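Local atomic coordinates of endoribonuclease ToxN (Bacillus thuringiensis, PDB entry 4ATO), a protein that cleaves RNA at A-rich sequences as the toxin of a type III toxin-antitoxin system and is held inactive by the ToxI RNA pseudoknot in a triangular complex. Residues T14-Y19 with Q167-R172; K8-S13 with D50-L55. All coordinates share one frame; numbering follows the deposited sequence.

In the fold
Strand 9-12 leads almost directly into helix 14-23, so the two contacts, with centres about 15 Å apart, fan out from one continuous piece of chain; Ile17 CG1 packs on Ile12 CG2 at 3.6 Å where they meet. Contact 2 lies near the centre of the molecule, mostly buried, and brings strands 9-12 and 51-56 of the antiparallel sheet together across strand 38-41. Contact 1 sits further out, its centre about 17 Å from that of the chain, where helix 14-23 meets the end of helix 159-169. Tyrosines with hydroxyls bonded elsewhere carry contact 1; contact 2 is aromatic and aliphatic, with RNA bases at its edge.

Contact 1 (T14-Y19 with Q167-R172)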
# COMPACT_ATOMS: atom_id res chain seq x y z
N THR A 14 -23.28 3.26 37.33
CA THR A 14 -24.09 2.06 37.48
C THR A 14 -25.55 2.42 37.70
O THR A 14 -26.44 1.63 37.41
CB THR A 14 -23.60 1.19 38.63
OG1 THR A 14 -23.84 1.87 39.87
CG2 THR A 14 -22.12 0.93 38.49
N GLU A 15 -25.79 3.63 38.20
CA GLU A 15 -27.15 4.10 38.38
C GLU A 15 -27.84 4.19 37.03
O GLU A 15 -28.95 3.68 36.85
CB GLU A 15 -27.18 5.48 39.05
CG GLU A 15 -27.26 5.46 40.56
CD GLU A 15 -27.93 6.71 41.11
OE1 GLU A 15 -28.51 7.47 40.31
OE2 GLU A 15 -27.88 6.93 42.34
N TYR A 16 -27.17 4.83 36.07
CA TYR A 16 -27.76 5.00 34.75
C TYR A 16 -27.88 3.67 34.02
O TYR A 16 -28.85 3.45 33.29
CB TYR A 16 -27.00 6.03 33.92
CG TYR A 16 -27.66 6.32 32.60
CD1 TYR A 16 -28.76 7.17 32.51
CD2 TYR A 16 -27.20 5.73 31.43
CE1 TYR A 16 -29.38 7.42 31.30
CE2 TYR A 16 -27.80 5.98 30.21
CZ TYR A 16 -28.89 6.82 30.15
OH TYR A 16 -29.48 7.07 28.93
N ILE A 17 -26.91 2.78 34.21
CA ILE A 17 -26.96 1.47 33.57
C ILE A 17 -28.16 0.67 34.08
O ILE A 17 -28.94 0.12 33.29
CB ILE A 17 -25.66 0.67 33.80
CG1 ILE A 17 -24.51 1.24 32.97
CG2 ILE A 17 -25.87 -0.81 33.47
CD1 ILE A 17 -24.60 0.94 31.48
N ASP A 18 -28.33 0.63 35.39
CA ASP A 18 -29.45 -0.07 36.01
C ASP A 18 -30.77 0.55 35.58
O ASP A 18 -31.77 -0.14 35.39
CB ASP A 18 -29.33 -0.04 37.54
CG ASP A 18 -28.18 -0.88 38.05
OD1 ASP A 18 -27.65 -1.72 37.27
OD2 ASP A 18 -27.80 -0.71 39.23
N TYR A 19 -30.76 1.86 35.43
CA TYR A 19 -31.94 2.58 34.99
C TYR A 19 -32.27 2.18 33.56
O TYR A 19 -33.44 2.00 33.22
CB TYR A 19 -31.70 4.08 35.10
CG TYR A 19 -32.66 4.95 34.33
CD1 TYR A 19 -33.89 5.29 34.86
CD2 TYR A 19 -32.32 5.45 33.08
CE1 TYR A 19 -34.77 6.10 34.17
CE2 TYR A 19 -33.19 6.26 32.38
CZ TYR A 19 -34.41 6.58 32.93
OH TYR A 19 -35.28 7.39 32.22
N GLN A 167 -33.90 10.56 27.00
CA GLN A 167 -34.69 11.79 26.97
C GLN A 167 -35.33 12.04 28.33
O GLN A 167 -35.27 13.15 28.86
CB GLN A 167 -35.78 11.71 25.89
CG GLN A 167 -35.27 11.78 24.46
CD GLN A 167 -34.97 13.20 24.01
OE1 GLN A 167 -35.37 14.16 24.66
NE2 GLN A 167 -34.26 13.33 22.89
N GLU A 168 -35.94 11.00 28.89
CA GLU A 168 -36.60 11.10 30.19
C GLU A 168 -35.62 11.54 31.27
O GLU A 168 -36.00 12.25 32.20
CB GLU A 168 -37.25 9.77 30.57
CG GLU A 168 -38.42 9.37 29.67
CD GLU A 168 -38.97 8.00 30.00
OE1 GLU A 168 -38.96 7.62 31.19
OE2 GLU A 168 -39.40 7.29 29.06
N TYR A 169 -34.37 11.12 31.14
CA TYR A 169 -33.35 11.52 32.10
C TYR A 169 -33.17 13.03 32.07
O TYR A 169 -32.90 13.66 33.09
CB TYR A 169 -32.01 10.84 31.81
CG TYR A 169 -30.88 11.36 32.67
CD1 TYR A 169 -30.13 12.47 32.29
CD2 TYR A 169 -30.55 10.73 33.88
CE1 TYR A 169 -29.11 12.96 33.08
CE2 TYR A 169 -29.52 11.21 34.68
CZ TYR A 169 -28.80 12.33 34.27
OH TYR A 169 -27.77 12.82 35.04
N LYS A 170 -33.31 13.61 30.88
CA LYS A 170 -33.16 15.05 30.70
C LYS A 170 -34.33 15.81 31.31
O LYS A 170 -35.01 16.59 30.64
CB LYS A 170 -32.96 15.39 29.23
CG LYS A 170 -31.70 14.78 28.63
CD LYS A 170 -31.60 15.01 27.13
CE LYS A 170 -30.27 14.51 26.57
NZ LYS A 170 -30.08 13.05 26.77
N GLU A 171 -34.57 15.56 32.60
CA GLU A 171 -35.50 16.31 33.42
C GLU A 171 -34.64 17.17 34.33
O GLU A 171 -35.14 18.02 35.07
CB GLU A 171 -36.33 15.34 34.25
CG GLU A 171 -35.47 14.45 35.14
CD GLU A 171 -36.24 13.26 35.69
OE1 GLU A 171 -37.47 13.19 35.48
OE2 GLU A 171 -35.60 12.39 36.32
N ARG A 172 -33.34 16.91 34.27
CA ARG A 172 -32.35 17.62 35.08
C ARG A 172 -32.18 19.04 34.59
O ARG A 172 -32.61 19.38 33.48
CB ARG A 172 -31.02 16.87 35.02
CG ARG A 172 -30.01 17.29 36.08
CD ARG A 172 -28.79 16.38 36.03
NE ARG A 172 -27.87 16.64 37.13
CZ ARG A 172 -26.83 17.47 37.06
NH1 ARG A 172 -26.57 18.12 35.93
NH2 ARG A 172 -26.04 17.64 38.12
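Both Tyr16 and Tyr19 have CG anti to the backbone N (chi1 -175° and 164°), which sends their rings from one side of helix 14-23 toward the end of helix 159-169, where Tyr169 has the same kind of first torsion. Tyr16 turns its edge to the face of Tyr169 in an offset edge-to-face pair, with ring planes at 90° and centroids 5.9 Å apart. The touch is light: the nearest carbons are Tyr16 CD1 and Tyr169 CD2, 4.2 Å apart. One turn further along, Tyr19 meets Glu168 with its phenol end, OH lying 3.5 Å from Glu168 CB. The Glu168 chain runs on past that oxygen, extended beyond CG, and its carboxylate stands perpendicular to the Tyr19 ring; OE1 remains 3.8 Å from Tyr19 OH. The hydroxyl is instead hydrogen-bonded to Lys165 O, one turn back in helix 159-169, and the Lys165 side chain makes a cation-pi contact with the Tyr19 ring. The other two phenols are likewise tied at their far ends, Tyr16 OH to Pro89 O and Tyr169 OH to Glu94 OE2. Just beyond, the chain leaves the helix through an inverse gamma turn centred on Lys170, closed by Glu171 N to Tyr169 O at 2.6 Å. This is helix-to-helix packing through tyrosines, joining the N-terminal helix of the ToxN fold to the tail of its last modelled helix.

Contact 2 (K8-S13 with D50-L55); sequences KFHTIS and DYFVPL. With nucleotides of chain B.
Strands 9-12 and 51-55 cross almost perpendicularly, at 88° with their axes 8.5 Å apart, and meet through side chains. His10 and Phe52 form the centre: Phe52 presents its edge to one face of the imidazole, with centroids 4.8 Å apart and planes at 70°. Phe52 CE1 sits over the imidazole toward its rim, closest to His10 ND1 at 3.4 Å. Ile12 CD1 approaches Phe52 CB at 4.5 Å, while Tyr39 of the intervening strand and Cys95 also pack on Phe52. Phe9 CB points away from strand 51-55, but the ring, with CG beside the backbone N (chi1 -68°), swings back to set CE1 3.8 Å from Leu55 CD1. The RNA approaches this end of the strand. Phe9 N donates a nearly straight hydrogen bond to O4 of U10 of chain B (2.7 Å), and Lys8 CD lies 3.8 Å from C5 of the same base. Leu55 packs on a modified base of the RNA as well. Side chains packed between nearly perpendicular strands suit the bent, SH3-like antiparallel sheet of the ToxN/AbiQ family, with the start of strand 9-12 forming part of the ToxI-binding surface.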
# COMPACT_ATOMS: atom_id res chain seq x y z
N LYS A 8 -12.30 7.68 22.42
CA LYS A 8 -12.18 7.94 23.85
C LYS A 8 -12.90 6.84 24.60
O LYS A 8 -14.02 6.48 24.23
CB LYS A 8 -12.80 9.28 24.23
CG LYS A 8 -12.04 10.50 23.73
CD LYS A 8 -10.60 10.45 24.18
CE LYS A 8 -9.85 11.71 23.77
NZ LYS A 8 -8.39 11.59 24.08
N PHE A 9 -12.26 6.31 25.63
CA PHE A 9 -12.89 5.34 26.51
C PHE A 9 -13.70 6.06 27.59
O PHE A 9 -13.41 7.21 27.92
CB PHE A 9 -11.84 4.46 27.19
CG PHE A 9 -11.12 3.53 26.26
CD1 PHE A 9 -11.79 2.50 25.63
CD2 PHE A 9 -9.76 3.66 26.04
CE1 PHE A 9 -11.12 1.63 24.78
CE2 PHE A 9 -9.09 2.80 25.19
CZ PHE A 9 -9.77 1.79 24.55
N HIS A 10 -14.70 5.38 28.14
CA HIS A 10 -15.49 5.93 29.24
C HIS A 10 -15.95 4.83 30.16
O HIS A 10 -16.10 3.68 29.75
CB HIS A 10 -16.73 6.65 28.71
CG HIS A 10 -16.43 7.81 27.81
ND1 HIS A 10 -16.08 7.66 26.49
CD2 HIS A 10 -16.43 9.15 28.05
CE1 HIS A 10 -15.87 8.85 25.95
NE2 HIS A 10 -16.07 9.77 26.88
N THR A 11 -16.19 5.19 31.42
CA THR A 11 -16.99 4.35 32.31
C THR A 11 -18.36 5.01 32.44
O THR A 11 -18.49 6.22 32.33
CB THR A 11 -16.37 4.22 33.69
OG1 THR A 11 -16.15 5.53 34.23
CG2 THR A 11 -15.04 3.47 33.61
N ILE A 12 -19.38 4.20 32.67
CA ILE A 12 -20.73 4.71 32.81
C ILE A 12 -21.26 4.41 34.22
O ILE A 12 -20.99 3.35 34.77
CB ILE A 12 -21.66 4.14 31.70
CG1 ILE A 12 -21.37 4.85 30.37
CG2 ILE A 12 -23.12 4.39 32.02
CD1 ILE A 12 -20.20 4.33 29.61
N SER A 13 -21.98 5.36 34.80
CA SER A 13 -22.44 5.21 36.18
C SER A 13 -23.41 4.04 36.27
O SER A 13 -24.26 3.85 35.39
CB SER A 13 -23.10 6.50 36.70
OG SER A 13 -24.39 6.69 36.13
N ASP A 50 -25.39 10.84 22.36
CA ASP A 50 -24.04 10.29 22.46
C ASP A 50 -24.13 8.80 22.73
O ASP A 50 -24.66 8.38 23.76
CB ASP A 50 -23.27 10.97 23.60
CG ASP A 50 -23.04 12.45 23.37
OD1 ASP A 50 -22.68 12.84 22.24
OD2 ASP A 50 -23.24 13.23 24.32
N TYR A 51 -23.62 7.99 21.80
CA TYR A 51 -23.64 6.53 21.97
C TYR A 51 -22.30 5.97 22.42
O TYR A 51 -21.24 6.51 22.09
CB TYR A 51 -24.07 5.83 20.69
CG TYR A 51 -25.55 5.55 20.62
CD1 TYR A 51 -26.43 6.52 20.16
CD2 TYR A 51 -26.07 4.31 20.99
CE1 TYR A 51 -27.81 6.27 20.08
CE2 TYR A 51 -27.44 4.05 20.92
CZ TYR A 51 -28.30 5.05 20.46
OH TYR A 51 -29.66 4.81 20.37
N PHE A 52 -22.37 4.88 23.16
CA PHE A 52 -21.19 4.27 23.75
C PHE A 52 -21.24 2.76 23.57
O PHE A 52 -22.27 2.15 23.85
CB PHE A 52 -21.08 4.68 25.22
CG PHE A 52 -20.84 6.15 25.41
CD1 PHE A 52 -19.56 6.67 25.36
CD2 PHE A 52 -21.91 7.02 25.59
CE1 PHE A 52 -19.34 8.03 25.51
CE2 PHE A 52 -21.70 8.39 25.75
CZ PHE A 52 -20.42 8.89 25.71
N VAL A 53 -20.14 2.19 23.09
CA VAL A 53 -20.07 0.78 22.75
C VAL A 53 -19.26 0.03 23.80
O VAL A 53 -18.07 0.30 23.99
CB VAL A 53 -19.41 0.55 21.36
CG1 VAL A 53 -19.49 -0.92 20.99
CG2 VAL A 53 -20.07 1.42 20.28
N PRO A 54 -19.90 -0.92 24.48
CA PRO A 54 -19.27 -1.65 25.59
C PRO A 54 -18.17 -2.62 25.15
O PRO A 54 -18.28 -3.24 24.10
CB PRO A 54 -20.44 -2.42 26.21
CG PRO A 54 -21.42 -2.61 25.05
CD PRO A 54 -21.30 -1.34 24.25
N LEU A 55 -17.13 -2.74 25.96
CA LEU A 55 -16.11 -3.75 25.79
C LEU A 55 -16.42 -4.98 26.62
O LEU A 55 -17.01 -4.87 27.70
CB LEU A 55 -14.75 -3.20 26.24
CG LEU A 55 -14.06 -2.34 25.20
CD1 LEU A 55 -12.88 -1.59 25.79
CD2 LEU A 55 -13.64 -3.24 24.04
P U B 10 -3.05 10.41 20.24
OP1 U B 10 -3.90 9.36 19.62
OP2 U B 10 -3.43 11.84 20.06
O5' U B 10 -2.85 10.11 21.78
C5' U B 10 -3.95 10.11 22.68
C4' U B 10 -3.50 10.09 24.12
O4' U B 10 -4.67 10.07 24.97
C3' U B 10 -2.67 8.88 24.52
O3' U B 10 -1.77 9.24 25.59
C2' U B 10 -3.72 7.93 25.07
O2' U B 10 -3.23 6.94 25.95
C1' U B 10 -4.66 8.91 25.78
N1 U B 10 -6.05 8.44 25.91
C2 U B 10 -6.56 8.33 27.19
O2 U B 10 -5.92 8.58 28.19
N3 U B 10 -7.86 7.92 27.27
C4 U B 10 -8.69 7.59 26.21
O4 U B 10 -9.84 7.22 26.45
C5 U B 10 -8.09 7.73 24.91
C6 U B 10 -6.82 8.15 24.80